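Sulfhydryl oxidase 1 (Homo sapiens, PDB 3LLK) probably catalyses the FAD-dependent oxidation of thiols to disulfides with oxygen as acceptor, using a functional sulfhydryl oxidase domain paired with a degenerate one. Local coordinates at residues R11-M16 / P252-L257; H67-W72 / T88-R93; F128-A133 / A187-L192. All blocks are in the same frame, centred on the assembly; numbering follows the deposited sequence.

In the fold
Along the chain, contact 1 begins at R11-M16 and is completed by P252-L257, so contacts 2 and 3 both fall within the sequence it spans. Contact 2, between helices 60-75 and 83-92, closes before contact 3, between helices 118-134 and 185-203, opens. The centre of contact 2 lies about 27 Å from the centres of the other two, and it touches neither. Contacts 1 and 3 have centres about 17 Å apart and meet through F128, which packs on P252, I255 and I14; both lie close to the FAD. Contacts 2 and 3 lie in different parts of the chain, consistent with a pseudo-dimer of a degenerate and a functional sulfhydryl oxidase domain.

Contact 1. Residues R11-M16 / P252-L257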
ATOM      1  N   ARG A  11      -8.338  14.777  -5.279  1.00 37.65           N
ATOM      2  CA  ARG A  11      -8.749  13.608  -4.499  1.00 39.37           C
ATOM      3  C   ARG A  11      -9.199  12.406  -5.325  1.00 38.25           C
ATOM      4  O   ARG A  11      -9.299  11.301  -4.801  1.00 36.23           O
ATOM      5  CB  ARG A  11      -9.893  13.967  -3.541  1.00 42.71           C
ATOM      6  CG  ARG A  11      -9.477  14.407  -2.143  1.00 47.31           C
ATOM      7  CD  ARG A  11      -9.066  15.866  -2.091  1.00 51.58           C
ATOM      8  NE  ARG A  11      -9.167  16.388  -0.729  1.00 54.60           N
ATOM      9  CZ  ARG A  11      -8.902  17.644  -0.381  1.00 55.68           C
ATOM     10  NH1 ARG A  11      -8.510  18.519  -1.298  1.00 56.31           N
ATOM     11  NH2 ARG A  11      -9.043  18.029   0.882  1.00 55.55           N
ATOM     12  N   SER A  12      -9.487  12.615  -6.605  1.00 37.18           N
ATOM     13  CA  SER A  12      -9.942  11.512  -7.448  1.00 36.37           C
ATOM     14  C   SER A  12      -8.800  10.866  -8.219  1.00 35.08           C
ATOM     15  O   SER A  12      -9.001   9.880  -8.917  1.00 37.41           O
ATOM     16  CB  SER A  12     -10.991  12.003  -8.445  1.00 34.47           C
ATOM     17  OG  SER A  12     -10.382  12.774  -9.468  1.00 32.65           O
ATOM     18  N   LYS A  13      -7.602  11.421  -8.095  1.00 34.20           N
ATOM     19  CA  LYS A  13      -6.458  10.887  -8.821  1.00 34.72           C
ATOM     20  C   LYS A  13      -5.445  10.194  -7.918  1.00 32.71           C
ATOM     21  O   LYS A  13      -5.565  10.194  -6.697  1.00 33.08           O
ATOM     22  CB  LYS A  13      -5.749  12.010  -9.591  1.00 36.25           C
ATOM     23  CG  LYS A  13      -6.641  12.781 -10.566  1.00 38.10           C
ATOM     24  CD  LYS A  13      -7.221  11.875 -11.640  1.00 41.79           C
ATOM     25  CE  LYS A  13      -8.239  12.631 -12.488  1.00 45.56           C
ATOM     26  NZ  LYS A  13      -9.043  11.732 -13.369  1.00 48.49           N
ATOM     27  N   ILE A  14      -4.452   9.593  -8.555  1.00 31.85           N
ATOM     28  CA  ILE A  14      -3.368   8.916  -7.868  1.00 30.61           C
ATOM     29  C   ILE A  14      -2.140   9.620  -8.418  1.00 30.67           C
ATOM     30  O   ILE A  14      -2.041   9.822  -9.625  1.00 30.64           O
ATOM     31  CB  ILE A  14      -3.294   7.418  -8.256  1.00 30.69           C
ATOM     32  CG1 ILE A  14      -4.617   6.719  -7.935  1.00 29.59           C
ATOM     33  CG2 ILE A  14      -2.124   6.754  -7.553  1.00 31.05           C
ATOM     34  CD1 ILE A  14      -5.114   6.935  -6.534  1.00 32.49           C
ATOM     35  N   TYR A  15      -1.219  10.014  -7.546  1.00 27.87           N
ATOM     36  CA  TYR A  15      -0.006  10.681  -7.999  1.00 28.03           C
ATOM     37  C   TYR A  15       1.162   9.717  -7.949  1.00 27.54           C
ATOM     38  O   TYR A  15       1.421   9.092  -6.918  1.00 26.77           O
ATOM     39  CB  TYR A  15       0.273  11.914  -7.136  1.00 30.61           C
ATOM     40  CG  TYR A  15      -0.730  13.013  -7.380  1.00 33.34           C
ATOM     41  CD1 TYR A  15      -0.567  13.912  -8.441  1.00 34.06           C
ATOM     42  CD2 TYR A  15      -1.888  13.104  -6.609  1.00 33.18           C
ATOM     43  CE1 TYR A  15      -1.538  14.871  -8.725  1.00 33.87           C
ATOM     44  CE2 TYR A  15      -2.862  14.054  -6.887  1.00 34.46           C
ATOM     45  CZ  TYR A  15      -2.681  14.931  -7.943  1.00 34.69           C
ATOM     46  OH  TYR A  15      -3.650  15.859  -8.215  1.00 35.37           O
ATOM     47  N   MET A  16       1.863   9.583  -9.067  1.00 25.03           N
ATOM     48  CA  MET A  16       2.989   8.669  -9.123  1.00 25.02           C
ATOM     49  C   MET A  16       4.007   9.016  -8.035  1.00 24.72           C
ATOM     50  O   MET A  16       4.693   8.133  -7.514  1.00 23.03           O
ATOM     51  CB  MET A  16       3.653   8.713 -10.505  1.00 22.50           C
ATOM     52  CG  MET A  16       4.672   7.591 -10.728  1.00 26.27           C
ATOM     53  SD  MET A  16       3.936   5.905 -10.725  1.00 28.57           S
ATOM     54  CE  MET A  16       3.542   5.710 -12.448  1.00 25.59           C
ATOM     55  N   PRO A 252      -3.702   2.296 -13.686  1.00 28.27           N
ATOM     56  CA  PRO A 252      -2.618   3.062 -14.304  1.00 29.55           C
ATOM     57  C   PRO A 252      -3.076   4.333 -15.016  1.00 29.75           C
ATOM     58  O   PRO A 252      -2.375   5.343 -14.992  1.00 29.58           O
ATOM     59  CB  PRO A 252      -1.981   2.051 -15.256  1.00 28.81           C
ATOM     60  CG  PRO A 252      -2.197   0.744 -14.540  1.00 29.30           C
ATOM     61  CD  PRO A 252      -3.622   0.870 -14.059  1.00 28.68           C
ATOM     62  N   SER A 253      -4.253   4.290 -15.632  1.00 30.66           N
ATOM     63  CA  SER A 253      -4.761   5.459 -16.350  1.00 32.95           C
ATOM     64  C   SER A 253      -5.153   6.595 -15.418  1.00 33.75           C
ATOM     65  O   SER A 253      -5.195   7.755 -15.831  1.00 35.74           O
ATOM     66  CB  SER A 253      -5.960   5.083 -17.233  1.00 33.49           C
ATOM     67  OG  SER A 253      -7.065   4.635 -16.463  1.00 37.10           O
ATOM     68  N   ASN A 254      -5.429   6.269 -14.160  1.00 31.18           N
ATOM     69  CA  ASN A 254      -5.814   7.278 -13.182  1.00 29.92           C
ATOM     70  C   ASN A 254      -4.615   7.848 -12.422  1.00 28.42           C
ATOM     71  O   ASN A 254      -4.779   8.569 -11.433  1.00 26.89           O
ATOM     72  CB  ASN A 254      -6.824   6.684 -12.192  1.00 29.24           C
ATOM     73  CG  ASN A 254      -7.602   7.749 -11.456  1.00 32.78           C
ATOM     74  OD1 ASN A 254      -8.025   8.733 -12.061  1.00 34.11           O
ATOM     75  ND2 ASN A 254      -7.811   7.558 -10.154  1.00 28.04           N
ATOM     76  N   ILE A 255      -3.407   7.525 -12.875  1.00 28.63           N
ATOM     77  CA  ILE A 255      -2.210   8.037 -12.216  1.00 27.91           C
ATOM     78  C   ILE A 255      -1.702   9.284 -12.920  1.00 30.40           C
ATOM     79  O   ILE A 255      -1.594   9.314 -14.149  1.00 31.73           O
ATOM     80  CB  ILE A 255      -1.045   7.019 -12.220  1.00 28.52           C
ATOM     81  CG1 ILE A 255      -1.436   5.741 -11.481  1.00 25.86           C
ATOM     82  CG2 ILE A 255       0.171   7.623 -11.527  1.00 28.24           C
ATOM     83  CD1 ILE A 255      -0.332   4.702 -11.499  1.00 26.40           C
ATOM     84  N   ILE A 256      -1.384  10.307 -12.138  1.00 29.97           N
ATOM     85  CA  ILE A 256      -0.850  11.545 -12.683  1.00 30.71           C
ATOM     86  C   ILE A 256       0.667  11.478 -12.525  1.00 32.43           C
ATOM     87  O   ILE A 256       1.185  11.348 -11.407  1.00 28.89           O
ATOM     88  CB  ILE A 256      -1.421  12.767 -11.934  1.00 31.73           C
ATOM     89  CG1 ILE A 256      -2.914  12.898 -12.243  1.00 30.14           C
ATOM     90  CG2 ILE A 256      -0.667  14.032 -12.324  1.00 31.55           C
ATOM     91  CD1 ILE A 256      -3.592  13.997 -11.485  1.00 31.92           C
ATOM     92  N   LEU A 257       1.360  11.540 -13.660  1.00 32.41           N
ATOM     93  CA  LEU A 257       2.821  11.468 -13.728  1.00 36.99           C
ATOM     94  C   LEU A 257       3.575  12.716 -13.268  1.00 36.77           C
ATOM     95  O   LEU A 257       4.619  12.544 -12.601  1.00 38.73           O
ATOM     96  CB  LEU A 257       3.253  11.117 -15.154  1.00 37.98           C
ATOM     97  CG  LEU A 257       2.821   9.729 -15.633  1.00 41.25           C
ATOM     98  CD1 LEU A 257       3.156   9.554 -17.103  1.00 42.49           C
ATOM     99  CD2 LEU A 257       3.521   8.669 -14.789  1.00 41.90           C
TER
HETATM  100  O   HOH W   1     -10.448   9.278 -11.105  1.00 41.79           O
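K13 of 11-16 lies across N254 and I256 of 252-257, its side chain at about a right angle to each. Its CB rests 3.5 Å from I256 CD1, and CG comes closer still to the same methyl, tighter than usual for carbon contacts. The chain then bends (chi2 -61°), so that CD turns from the isoleucine to N254 and sits 3.3 Å from OD1. CE follows past this oxygen, and NZ ends with a weak hydrogen bond to it.

The amide of N254 has stronger partners. ND2 donates to S12 O at 2.9 Å, with the acceptor almost in the amide plane, and it also bonds to H249 O. A water donates to both S12 O and N254 OD1, bridging the same two residues. An alanine here would probably leave S12 O without its amide donor and K13 NZ without its weak acceptor, setting the lysine end free to turn.

Beyond these residues the backbones run in parallel register. I14 N donates to N254 O, I256 N to I14 O at 2.6 Å, and M16 N to I256 O at 3.0 Å with an N-H...O angle of 174°. I14 and I255 share one face, where I14 CB stands 4.1 Å from I255 CG1. On the other face Y15 and I256 lie side by side, with I256 CD1 near Y15 CE1. Further along, M16 CE meets L257 CD2 at 3.8 Å.

I14 and I255 both pack on L19, and the I14 side chain is about 6 Å from the FAD. The bridges at I14-I255 and Y15-I256 define a two-stranded parallel sheet that ties the modelled C-terminus to the start of helix 16-30, for which Y15 is the N-cap.

Contact 2. Residues H67-W72 / T88-R93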
ATOM      1  N   HIS A  67      12.546  -5.237 -10.534  1.00 26.18           N
ATOM      2  CA  HIS A  67      12.889  -6.579 -11.011  1.00 27.89           C
ATOM      3  C   HIS A  67      14.337  -6.905 -10.628  1.00 27.46           C
ATOM      4  O   HIS A  67      14.653  -8.040 -10.249  1.00 27.53           O
ATOM      5  CB  HIS A  67      12.723  -6.657 -12.535  1.00 34.04           C
ATOM      6  CG  HIS A  67      13.211  -7.941 -13.133  1.00 39.87           C
ATOM      7  ND1 HIS A  67      12.468  -9.102 -13.118  1.00 43.37           N
ATOM      8  CD2 HIS A  67      14.390  -8.257 -13.720  1.00 41.53           C
ATOM      9  CE1 HIS A  67      13.168 -10.079 -13.668  1.00 43.36           C
ATOM     10  NE2 HIS A  67      14.338  -9.593 -14.040  1.00 43.22           N
ATOM     11  N   SER A  68      15.212  -5.905 -10.709  1.00 24.76           N
ATOM     12  CA  SER A  68      16.624  -6.112 -10.369  1.00 24.84           C
ATOM     13  C   SER A  68      16.795  -6.389  -8.872  1.00 24.76           C
ATOM     14  O   SER A  68      17.608  -7.222  -8.481  1.00 24.01           O
ATOM     15  CB  SER A  68      17.456  -4.892 -10.782  1.00 27.46           C
ATOM     16  OG  SER A  68      18.834  -5.084 -10.504  1.00 27.98           O
ATOM     17  N   VAL A  69      16.026  -5.697  -8.035  1.00 24.81           N
ATOM     18  CA  VAL A  69      16.112  -5.915  -6.592  1.00 25.35           C
ATOM     19  C   VAL A  69      15.500  -7.270  -6.262  1.00 25.54           C
ATOM     20  O   VAL A  69      16.044  -8.025  -5.465  1.00 25.52           O
ATOM     21  CB  VAL A  69      15.365  -4.819  -5.801  1.00 26.54           C
ATOM     22  CG1 VAL A  69      15.364  -5.161  -4.324  1.00 25.73           C
ATOM     23  CG2 VAL A  69      16.043  -3.458  -6.026  1.00 26.40           C
ATOM     24  N   ASN A  70      14.372  -7.575  -6.899  1.00 26.88           N
ATOM     25  CA  ASN A  70      13.684  -8.842  -6.686  1.00 29.50           C
ATOM     26  C   ASN A  70      14.637 -10.005  -6.979  1.00 31.28           C
ATOM     27  O   ASN A  70      14.764 -10.933  -6.176  1.00 30.35           O
ATOM     28  CB  ASN A  70      12.461  -8.942  -7.602  1.00 28.61           C
ATOM     29  CG  ASN A  70      11.562 -10.110  -7.246  1.00 30.45           C
ATOM     30  OD1 ASN A  70      10.892 -10.675  -8.109  1.00 34.87           O
ATOM     31  ND2 ASN A  70      11.531 -10.469  -5.972  1.00 26.04           N
ATOM     32  N   GLU A  71      15.306  -9.943  -8.130  1.00 32.92           N
ATOM     33  CA  GLU A  71      16.239 -10.994  -8.535  1.00 34.85           C
ATOM     34  C   GLU A  71      17.454 -11.090  -7.614  1.00 34.79           C
ATOM     35  O   GLU A  71      17.940 -12.185  -7.322  1.00 33.80           O
ATOM     36  CB  GLU A  71      16.689 -10.773  -9.984  1.00 37.28           C
ATOM     37  CG  GLU A  71      15.596 -11.058 -10.999  1.00 40.30           C
ATOM     38  CD  GLU A  71      14.892 -12.382 -10.732  1.00 43.36           C
ATOM     39  OE1 GLU A  71      15.587 -13.411 -10.575  1.00 46.69           O
ATOM     40  OE2 GLU A  71      13.644 -12.402 -10.681  1.00 45.13           O
ATOM     41  N   TRP A  72      17.943  -9.944  -7.150  1.00 32.98           N
ATOM     42  CA  TRP A  72      19.078  -9.948  -6.239  1.00 32.24           C
ATOM     43  C   TRP A  72      18.690 -10.699  -4.961  1.00 32.58           C
ATOM     44  O   TRP A  72      19.468 -11.497  -4.436  1.00 30.94           O
ATOM     45  CB  TRP A  72      19.484  -8.523  -5.878  1.00 31.53           C
ATOM     46  CG  TRP A  72      20.645  -8.477  -4.940  1.00 33.81           C
ATOM     47  CD1 TRP A  72      21.970  -8.566  -5.266  1.00 33.54           C
ATOM     48  CD2 TRP A  72      20.590  -8.358  -3.511  1.00 33.29           C
ATOM     49  NE1 TRP A  72      22.743  -8.503  -4.131  1.00 35.91           N
ATOM     50  CE2 TRP A  72      21.922  -8.379  -3.038  1.00 34.78           C
ATOM     51  CE3 TRP A  72      19.545  -8.239  -2.584  1.00 32.00           C
ATOM     52  CZ2 TRP A  72      22.239  -8.284  -1.676  1.00 35.89           C
ATOM     53  CZ3 TRP A  72      19.859  -8.144  -1.226  1.00 34.99           C
ATOM     54  CH2 TRP A  72      21.196  -8.168  -0.787  1.00 35.41           C
ATOM     55  N   THR A  88      23.684  -1.612  -0.068  1.00 30.43           N
ATOM     56  CA  THR A  88      24.670  -1.602  -1.133  1.00 31.78           C
ATOM     57  C   THR A  88      24.012  -2.029  -2.442  1.00 31.19           C
ATOM     58  O   THR A  88      24.312  -1.469  -3.497  1.00 31.72           O
ATOM     59  CB  THR A  88      25.851  -2.534  -0.796  1.00 30.51           C
ATOM     60  OG1 THR A  88      26.518  -2.038   0.374  1.00 32.19           O
ATOM     61  CG2 THR A  88      26.844  -2.590  -1.944  1.00 30.45           C
ATOM     62  N   ALA A  89      23.102  -3.001  -2.368  1.00 29.16           N
ATOM     63  CA  ALA A  89      22.398  -3.485  -3.551  1.00 29.34           C
ATOM     64  C   ALA A  89      21.482  -2.396  -4.121  1.00 30.18           C
ATOM     65  O   ALA A  89      21.335  -2.267  -5.339  1.00 30.94           O
ATOM     66  CB  ALA A  89      21.586  -4.737  -3.207  1.00 30.30           C
ATOM     67  N   LEU A  90      20.859  -1.625  -3.233  1.00 29.46           N
ATOM     68  CA  LEU A  90      19.980  -0.532  -3.640  1.00 28.78           C
ATOM     69  C   LEU A  90      20.831   0.554  -4.303  1.00 28.94           C
ATOM     70  O   LEU A  90      20.481   1.059  -5.370  1.00 27.22           O
ATOM     71  CB  LEU A  90      19.255   0.066  -2.426  1.00 27.31           C
ATOM     72  CG  LEU A  90      18.296  -0.823  -1.624  1.00 27.47           C
ATOM     73  CD1 LEU A  90      17.742  -0.038  -0.450  1.00 27.05           C
ATOM     74  CD2 LEU A  90      17.160  -1.309  -2.515  1.00 25.91           C
ATOM     75  N   ASP A  91      21.949   0.902  -3.667  1.00 28.96           N
ATOM     76  CA  ASP A  91      22.845   1.932  -4.195  1.00 30.08           C
ATOM     77  C   ASP A  91      23.382   1.524  -5.565  1.00 30.00           C
ATOM     78  O   ASP A  91      23.424   2.339  -6.481  1.00 28.99           O
ATOM     79  CB  ASP A  91      24.029   2.187  -3.249  1.00 30.71           C
ATOM     80  CG  ASP A  91      23.597   2.675  -1.870  1.00 33.88           C
ATOM     81  OD1 ASP A  91      22.462   3.184  -1.729  1.00 32.46           O
ATOM     82  OD2 ASP A  91      24.411   2.560  -0.923  1.00 36.60           O
ATOM     83  N   ASP A  92      23.779   0.259  -5.701  1.00 31.14           N
ATOM     84  CA  ASP A  92      24.309  -0.246  -6.967  1.00 32.62           C
ATOM     85  C   ASP A  92      23.286  -0.151  -8.083  1.00 33.09           C
ATOM     86  O   ASP A  92      23.640   0.042  -9.250  1.00 30.84           O
ATOM     87  CB  ASP A  92      24.755  -1.699  -6.834  1.00 31.75           C
ATOM     88  CG  ASP A  92      26.053  -1.840  -6.073  1.00 33.99           C
ATOM     89  OD1 ASP A  92      26.666  -0.799  -5.748  1.00 35.34           O
ATOM     90  OD2 ASP A  92      26.458  -2.991  -5.809  1.00 31.16           O
ATOM     91  N   ARG A  93      22.017  -0.282  -7.715  1.00 31.86           N
ATOM     92  CA  ARG A  93      20.940  -0.222  -8.683  1.00 31.81           C
ATOM     93  C   ARG A  93      20.374   1.189  -8.823  1.00 31.66           C
ATOM     94  O   ARG A  93      19.304   1.390  -9.392  1.00 31.56           O
ATOM     95  CB  ARG A  93      19.873  -1.244  -8.295  1.00 30.94           C
ATOM     96  CG  ARG A  93      20.426  -2.660  -8.427  1.00 33.22           C
ATOM     97  CD  ARG A  93      19.571  -3.745  -7.784  1.00 31.83           C
ATOM     98  NE  ARG A  93      20.171  -5.059  -8.013  1.00 31.62           N
ATOM     99  CZ  ARG A  93      21.335  -5.466  -7.502  1.00 32.18           C
ATOM    100  NH1 ARG A  93      22.041  -4.668  -6.711  1.00 29.64           N
ATOM    101  NH2 ARG A  93      21.811  -6.667  -7.811  1.00 31.50           N
TER
HETATM  102  O   HOH W   2      19.774  -8.169  -9.721  1.00 32.47           O
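A89 and W72 form the close-packed part of this contact between helices 83-92 and 60-75. The A89 methyl sits over the centre of the six-membered ring, with CB 3.8 Å from the centroid and 15° off the ring normal, a CH-pi contact. W72 CG is anti to the backbone N, directed at the facing helix, and the indole also meets F85 and F86. Between V69 and its partners the packing is looser: V69 CG2 is 4.3 Å from L90 CD2, and the same valine methyl is 4.0 Å from R93 CD.

R93, the first residue past the helical part of 83-92, approaches the five-membered part of the indole from the same side as A89, its NH2 coming obliquely to W72 CD1 at 3.2 Å. Its chain runs extended from CG to NE and crosses the tryptophan side chain at about a right angle. W72 CB lies over one face of the guanidinium. The ring and guanidinium planes are 62° apart, which rules out a parallel stack. NH1 turns back on its own helix and donates to A89 O at 2.9 Å, an acceptor already bonded to R93 N.

Toward solvent, the grip is weaker. NE makes a weak hydrogen bond to S68 OG at 2.8 Å, bent to 121° at the hydrogen, and a longer weak one to S68 O. A water donates to S68 O and accepts from NH2, in the guanidinium plane.

No carboxylate of the two segments makes a salt bridge to the guanidinium. The NH1 bond to A89 O is not weak, whereas both NE bonds to S68 are, and the positive charge is probably stabilised by these neutral dipoles and the water.

Contact 3. Residues F128-A133 / A187-L192; sequences FLTVQA and AAVLWL
In the antiparallel pairing of helices 118-134 and 185-203, T130 and V189 face each other at the closest backbone approach, their CA atoms 5.3 Å apart. The short axes pass 8.7 Å from one another, with N-to-C directions 162° apart. V189 carries most of the touching from its helix. Its CG2, anti to the carbonyl carbon, reaches over the backbone of the facing helix to lie 3.4 Å from T130 O. The same methyl also meets T130 CB and OG1. V131 comes to this valine from the next position: its CG2 is 4.1 Å from V189 CG2 and equally far from CG1, so one methyl packs against both branches.

These helices belong to the Erv1/Alr-type helical bundle that holds the flavin, and further helices of it cover the contact. L243 and L246 of helix 239-249 pack on V189, while L151 of helix 150-161 touches T130 and A188. The side chain of L192 is about 7 Å from the FAD and also meets W123, F126 and H127.

T130 divides its two branches between apolar and polar partners. CG2 packs on L192 CD2 at 3.8 Å, the two side chains crossing obliquely. OG1 takes the crowded position between the backbone N and the carbonyl carbon (chi1 60°), from which it hydrogen-bonds H127 O one turn back in its own helix. Since a carbonyl can only accept, the hydroxyl proton goes there. No direct hydrogen bond joins the two segments, but a water bridges them: it donates to T130 OG1 at 3.0 Å and gives a second bond to the backbone oxygen V189 O, 2.7 Å away.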
ATOM      1  N   PHE A 128      -3.673  -0.362  -4.502  1.00 18.63           N
ATOM      2  CA  PHE A 128      -3.294  -0.464  -5.896  1.00 20.22           C
ATOM      3  C   PHE A 128      -2.814  -1.866  -6.224  1.00 20.62           C
ATOM      4  O   PHE A 128      -3.186  -2.417  -7.263  1.00 20.40           O
ATOM      5  CB  PHE A 128      -2.232   0.576  -6.243  1.00 22.55           C
ATOM      6  CG  PHE A 128      -2.342   1.095  -7.646  1.00 24.09           C
ATOM      7  CD1 PHE A 128      -2.116   0.256  -8.729  1.00 26.48           C
ATOM      8  CD2 PHE A 128      -2.706   2.418  -7.883  1.00 26.76           C
ATOM      9  CE1 PHE A 128      -2.251   0.720 -10.038  1.00 26.68           C
ATOM     10  CE2 PHE A 128      -2.844   2.899  -9.186  1.00 28.83           C
ATOM     11  CZ  PHE A 128      -2.616   2.046 -10.267  1.00 28.38           C
ATOM     12  N   LEU A 129      -2.017  -2.453  -5.331  1.00 17.09           N
ATOM     13  CA  LEU A 129      -1.514  -3.800  -5.551  1.00 20.52           C
ATOM     14  C   LEU A 129      -2.673  -4.795  -5.641  1.00 19.43           C
ATOM     15  O   LEU A 129      -2.657  -5.663  -6.503  1.00 20.86           O
ATOM     16  CB  LEU A 129      -0.536  -4.215  -4.436  1.00 17.27           C
ATOM     17  CG  LEU A 129       0.786  -3.429  -4.407  1.00 19.77           C
ATOM     18  CD1 LEU A 129       1.613  -3.828  -3.196  1.00 20.26           C
ATOM     19  CD2 LEU A 129       1.563  -3.694  -5.695  1.00 17.09           C
ATOM     20  N   THR A 130      -3.674  -4.671  -4.770  1.00 20.79           N
ATOM     21  CA  THR A 130      -4.805  -5.605  -4.824  1.00 20.62           C
ATOM     22  C   THR A 130      -5.583  -5.474  -6.126  1.00 22.70           C
ATOM     23  O   THR A 130      -6.006  -6.482  -6.715  1.00 21.53           O
ATOM     24  CB  THR A 130      -5.794  -5.429  -3.636  1.00 20.03           C
ATOM     25  OG1 THR A 130      -6.336  -4.101  -3.626  1.00 21.12           O
ATOM     26  CG2 THR A 130      -5.095  -5.708  -2.326  1.00 19.35           C
ATOM     27  N   VAL A 131      -5.767  -4.239  -6.584  1.00 20.77           N
ATOM     28  CA  VAL A 131      -6.498  -4.019  -7.813  1.00 22.19           C
ATOM     29  C   VAL A 131      -5.729  -4.524  -9.024  1.00 22.88           C
ATOM     30  O   VAL A 131      -6.310  -5.146  -9.907  1.00 24.70           O
ATOM     31  CB  VAL A 131      -6.871  -2.535  -8.001  1.00 21.56           C
ATOM     32  CG1 VAL A 131      -7.478  -2.323  -9.392  1.00 22.19           C
ATOM     33  CG2 VAL A 131      -7.888  -2.130  -6.924  1.00 22.73           C
ATOM     34  N   GLN A 132      -4.430  -4.262  -9.073  1.00 22.42           N
ATOM     35  CA  GLN A 132      -3.619  -4.740 -10.183  1.00 24.52           C
ATOM     36  C   GLN A 132      -3.758  -6.262 -10.285  1.00 27.42           C
ATOM     37  O   GLN A 132      -3.865  -6.813 -11.379  1.00 26.54           O
ATOM     38  CB  GLN A 132      -2.149  -4.396  -9.962  1.00 24.71           C
ATOM     39  CG  GLN A 132      -1.799  -2.931 -10.119  1.00 22.22           C
ATOM     40  CD  GLN A 132      -1.575  -2.538 -11.569  1.00 25.69           C
ATOM     41  OE1 GLN A 132      -2.521  -2.308 -12.313  1.00 22.49           O
ATOM     42  NE2 GLN A 132      -0.316  -2.469 -11.972  1.00 23.74           N
ATOM     43  N   ALA A 133      -3.761  -6.932  -9.135  1.00 27.72           N
ATOM     44  CA  ALA A 133      -3.871  -8.391  -9.088  1.00 31.03           C
ATOM     45  C   ALA A 133      -5.242  -8.895  -9.514  1.00 32.76           C
ATOM     46  O   ALA A 133      -5.383 -10.056  -9.909  1.00 31.86           O
ATOM     47  CB  ALA A 133      -3.566  -8.897  -7.672  1.00 29.76           C
ATOM     48  N   ALA A 187     -12.422 -10.296  -4.101  1.00 28.48           N
ATOM     49  CA  ALA A 187     -12.750 -10.315  -2.682  1.00 27.90           C
ATOM     50  C   ALA A 187     -11.628  -9.638  -1.895  1.00 25.98           C
ATOM     51  O   ALA A 187     -11.888  -8.929  -0.921  1.00 27.21           O
ATOM     52  CB  ALA A 187     -12.929 -11.758  -2.200  1.00 25.16           C
ATOM     53  N   ALA A 188     -10.385  -9.876  -2.313  1.00 24.66           N
ATOM     54  CA  ALA A 188      -9.231  -9.291  -1.635  1.00 25.73           C
ATOM     55  C   ALA A 188      -9.283  -7.775  -1.762  1.00 26.61           C
ATOM     56  O   ALA A 188      -8.962  -7.051  -0.816  1.00 28.17           O
ATOM     57  CB  ALA A 188      -7.932  -9.830  -2.226  1.00 25.05           C
ATOM     58  N   VAL A 189      -9.696  -7.297  -2.929  1.00 26.91           N
ATOM     59  CA  VAL A 189      -9.809  -5.859  -3.150  1.00 28.33           C
ATOM     60  C   VAL A 189     -10.830  -5.264  -2.182  1.00 28.06           C
ATOM     61  O   VAL A 189     -10.573  -4.243  -1.540  1.00 27.57           O
ATOM     62  CB  VAL A 189     -10.257  -5.537  -4.594  1.00 27.40           C
ATOM     63  CG1 VAL A 189     -10.753  -4.092  -4.684  1.00 24.60           C
ATOM     64  CG2 VAL A 189      -9.088  -5.749  -5.556  1.00 28.17           C
ATOM     65  N   LEU A 190     -11.986  -5.914  -2.085  1.00 26.94           N
ATOM     66  CA  LEU A 190     -13.058  -5.450  -1.217  1.00 24.83           C
ATOM     67  C   LEU A 190     -12.699  -5.609   0.249  1.00 22.97           C
ATOM     68  O   LEU A 190     -13.115  -4.814   1.085  1.00 23.80           O
ATOM     69  CB  LEU A 190     -14.348  -6.217  -1.513  1.00 26.06           C
ATOM     70  CG  LEU A 190     -15.006  -5.942  -2.868  1.00 30.27           C
ATOM     71  CD1 LEU A 190     -16.163  -6.906  -3.083  1.00 30.92           C
ATOM     72  CD2 LEU A 190     -15.493  -4.499  -2.919  1.00 27.86           C
ATOM     73  N   TRP A 191     -11.943  -6.650   0.567  1.00 24.56           N
ATOM     74  CA  TRP A 191     -11.550  -6.881   1.952  1.00 25.36           C
ATOM     75  C   TRP A 191     -10.685  -5.738   2.470  1.00 24.44           C
ATOM     76  O   TRP A 191     -10.873  -5.262   3.592  1.00 25.58           O
ATOM     77  CB  TRP A 191     -10.759  -8.187   2.106  1.00 25.55           C
ATOM     78  CG  TRP A 191     -10.447  -8.464   3.554  1.00 27.94           C
ATOM     79  CD1 TRP A 191     -11.241  -9.128   4.447  1.00 29.42           C
ATOM     80  CD2 TRP A 191      -9.327  -7.974   4.307  1.00 29.36           C
ATOM     81  NE1 TRP A 191     -10.695  -9.076   5.705  1.00 29.21           N
ATOM     82  CE2 TRP A 191      -9.519  -8.375   5.651  1.00 30.08           C
ATOM     83  CE3 TRP A 191      -8.184  -7.233   3.979  1.00 29.57           C
ATOM     84  CZ2 TRP A 191      -8.612  -8.061   6.666  1.00 28.21           C
ATOM     85  CZ3 TRP A 191      -7.276  -6.918   4.992  1.00 27.62           C
ATOM     86  CH2 TRP A 191      -7.500  -7.335   6.321  1.00 30.83           C
ATOM     87  N   LEU A 192      -9.720  -5.318   1.660  1.00 24.06           N
ATOM     88  CA  LEU A 192      -8.816  -4.241   2.066  1.00 22.63           C
ATOM     89  C   LEU A 192      -9.582  -2.929   2.147  1.00 24.04           C
ATOM     90  O   LEU A 192      -9.358  -2.114   3.044  1.00 23.92           O
ATOM     91  CB  LEU A 192      -7.667  -4.099   1.063  1.00 22.73           C
ATOM     92  CG  LEU A 192      -6.498  -3.212   1.515  1.00 23.07           C
ATOM     93  CD1 LEU A 192      -5.905  -3.747   2.802  1.00 21.05           C
ATOM     94  CD2 LEU A 192      -5.445  -3.164   0.412  1.00 23.84           C
TER
HETATM   95  O   HOH W   3      -8.516  -2.689  -2.175  1.00 19.06           O